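Local coordinates for protein 3-phytase (Klebsiella pneumoniae, PDB 2WNH) that probably removes phosphate groups from phytate (inositol hexakisphosphate) by hydrolysing their ester bonds, acting as a 3-phytase of the histidine acid phosphatase family, at residues 16-21 with 280-285. The protein carries 3 engineered substitutions. Sequence-based numbering, arbitrary orientation.
Sequences LEKVVE and PNVRWL
V19 and W284 form one parallel bridge and V20 and L285 the next, a textbook case of two strands distant in sequence joined through their backbones. Three hydrogen bonds do the pairing: V19 N to R283 O, L285 N to V19 O at 2.8 Å, and E21 N to L285 O. CA-H...O contacts accompany them, among them W284 CA to V19 O at 3.3 Å. Apolar contact follows the register: V19 CG1, anti to its backbone N (chi1 179°), lies 3.7 Å from W284 CD1, while V20 CG2 meets L285 CB on the opposite face.

Segment 16-21 lies within strand 14-24 of the mixed histidine phosphatase sheet; 280-283 is a loop leading into strand 284-289. Strand 320-328 runs antiparallel along the far side of 14-24, where E17 and K18 both face R325 in a classic beta bulge.

Indole NE1 of W284 reaches E21 OE1 at 3.2 Å in a bent bond (140° at the hydrogen), the carboxylate nearly coplanar with the ring; E21 OE2 is hydrogen-bonded to S320 and salt-bridged to K67. K18, bent at chi2 (57°), lays CD 3.1 Å from V282 O. Its ammonium group bonds to G273 O; one water links NZ to P280 O, a second to V282 O. R283 starts away from 16-21 but its CD passes 4.0 Å from E17 O; the guanidinium bonds to L80 O and to P10 O of the second subunit.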
loop_
_atom_site.group_PDB
_atom_site.type_symbol
_atom_site.label_atom_id
_atom_site.label_comp_id
_atom_site.label_asym_id
_atom_site.label_seq_id
_atom_site.Cartn_x
_atom_site.Cartn_y
_atom_site.Cartn_z
ATOM N N LEU B 16 18.118 19.491 9.146
ATOM C CA LEU B 16 17.310 20.477 8.434
ATOM C C LEU B 16 16.228 21.046 9.344
ATOM O O LEU B 16 15.430 20.278 9.914
ATOM C CB LEU B 16 16.670 19.844 7.193
ATOM C CG LEU B 16 15.724 20.714 6.347
ATOM C CD1 LEU B 16 16.501 21.895 5.754
ATOM C CD2 LEU B 16 15.156 19.861 5.234
ATOM N N GLU B 17 16.212 22.374 9.500
ATOM C CA GLU B 17 15.219 23.040 10.352
ATOM C C GLU B 17 14.021 23.650 9.649
ATOM O O GLU B 17 12.934 23.743 10.233
ATOM C CB GLU B 17 15.848 24.186 11.143
ATOM C CG GLU B 17 17.002 23.793 12.037
ATOM C CD GLU B 17 17.408 24.961 12.892
ATOM O OE1 GLU B 17 16.804 25.178 13.952
ATOM O OE2 GLU B 17 18.342 25.676 12.492
ATOM N N LYS B 18 14.221 24.156 8.433
ATOM C CA LYS B 18 13.197 24.991 7.804
ATOM C C LYS B 18 13.439 25.053 6.313
ATOM O O LYS B 18 14.579 25.168 5.874
ATOM C CB LYS B 18 13.233 26.419 8.388
ATOM C CG LYS B 18 12.223 27.433 7.797
ATOM C CD LYS B 18 10.804 26.959 7.930
ATOM C CE LYS B 18 9.797 28.021 7.492
ATOM N NZ LYS B 18 9.662 29.135 8.496
ATOM N N VAL B 19 12.352 24.949 5.550
ATOM C CA VAL B 19 12.379 25.148 4.109
ATOM C C VAL B 19 11.475 26.322 3.744
ATOM O O VAL B 19 10.331 26.422 4.207
ATOM C CB VAL B 19 11.863 23.878 3.352
ATOM C CG1 VAL B 19 11.866 24.124 1.834
ATOM C CG2 VAL B 19 12.709 22.623 3.672
ATOM N N VAL B 20 11.991 27.222 2.897
ATOM C CA VAL B 20 11.153 28.251 2.267
ATOM C C VAL B 20 11.299 28.056 0.768
ATOM O O VAL B 20 12.419 28.076 0.245
ATOM C CB VAL B 20 11.611 29.700 2.651
ATOM C CG1 VAL B 20 10.882 30.764 1.816
ATOM C CG2 VAL B 20 11.390 29.940 4.143
ATOM N N GLU B 21 10.176 27.842 0.091
ATOM C CA GLU B 21 10.197 27.542 -1.338
ATOM C C GLU B 21 9.269 28.458 -2.142
ATOM O O GLU B 21 8.114 28.727 -1.728
ATOM C CB GLU B 21 9.777 26.083 -1.541
ATOM C CG GLU B 21 9.788 25.612 -2.988
ATOM C CD GLU B 21 9.672 24.102 -3.100
ATOM O OE1 GLU B 21 9.185 23.472 -2.153
ATOM O OE2 GLU B 21 10.129 23.543 -4.120
ATOM N N PRO B 280 4.325 32.153 9.737
ATOM C CA PRO B 280 3.924 31.129 10.712
ATOM C C PRO B 280 5.084 30.229 11.145
ATOM O O PRO B 280 6.087 30.124 10.451
ATOM C CB PRO B 280 2.884 30.313 9.944
ATOM C CG PRO B 280 3.380 30.368 8.520
ATOM C CD PRO B 280 3.896 31.794 8.369
ATOM N N ASN B 281 4.922 29.581 12.297
ATOM C CA ASN B 281 5.898 28.622 12.779
ATOM C C ASN B 281 5.628 27.282 12.088
ATOM O O ASN B 281 4.849 26.451 12.588
ATOM C CB ASN B 281 5.782 28.496 14.316
ATOM C CG ASN B 281 6.863 27.620 14.917
ATOM O OD1 ASN B 281 7.800 27.199 14.229
ATOM N ND2 ASN B 281 6.730 27.324 16.217
ATOM N N VAL B 282 6.243 27.097 10.916
ATOM C CA VAL B 282 6.038 25.875 10.129
ATOM C C VAL B 282 7.383 25.283 9.673
ATOM O O VAL B 282 8.384 25.988 9.621
ATOM C CB VAL B 282 5.122 26.126 8.884
ATOM C CG1 VAL B 282 3.684 26.456 9.323
ATOM C CG2 VAL B 282 5.712 27.206 7.981
ATOM N N ARG B 283 7.406 23.994 9.343
ATOM C CA ARG B 283 8.634 23.363 8.827
ATOM C C ARG B 283 8.937 23.743 7.378
ATOM O O ARG B 283 10.092 23.762 6.972
ATOM C CB ARG B 283 8.539 21.834 8.927
ATOM C CG ARG B 283 8.413 21.309 10.379
ATOM C CD ARG B 283 9.682 21.615 11.190
ATOM N NE ARG B 283 9.568 21.323 12.635
ATOM C CZ ARG B 283 9.945 20.187 13.235
ATOM N NH1 ARG B 283 10.443 19.153 12.550
ATOM N NH2 ARG B 283 9.817 20.087 14.557
ATOM N N TRP B 284 7.876 24.004 6.612
ATOM C CA TRP B 284 7.960 24.260 5.165
ATOM C C TRP B 284 6.979 25.370 4.786
ATOM O O TRP B 284 5.765 25.217 4.965
ATOM C CB TRP B 284 7.675 22.925 4.449
ATOM C CG TRP B 284 7.731 22.863 2.973
ATOM C CD1 TRP B 284 8.165 23.822 2.081
ATOM C CD2 TRP B 284 7.328 21.731 2.194
ATOM N NE1 TRP B 284 8.031 23.336 0.776
ATOM C CE2 TRP B 284 7.518 22.060 0.832
ATOM C CE3 TRP B 284 6.827 20.460 2.529
ATOM C CZ2 TRP B 284 7.225 21.154 -0.213
ATOM C CZ3 TRP B 284 6.534 19.552 1.490
ATOM C CH2 TRP B 284 6.721 19.919 0.133
ATOM N N LEU B 285 7.518 26.500 4.291
ATOM C CA LEU B 285 6.704 27.597 3.767
ATOM C C LEU B 285 6.799 27.446 2.270
ATOM O O LEU B 285 7.894 27.436 1.714
ATOM C CB LEU B 285 7.278 28.957 4.180
ATOM C CG LEU B 285 6.548 30.213 3.669
ATOM C CD1 LEU B 285 5.113 30.258 4.206
ATOM C CD2 LEU B 285 7.352 31.491 4.091
HETATM O O HOH W 1 7.299 30.739 7.954
HETATM O O HOH W 2 9.339 28.509 11.281
#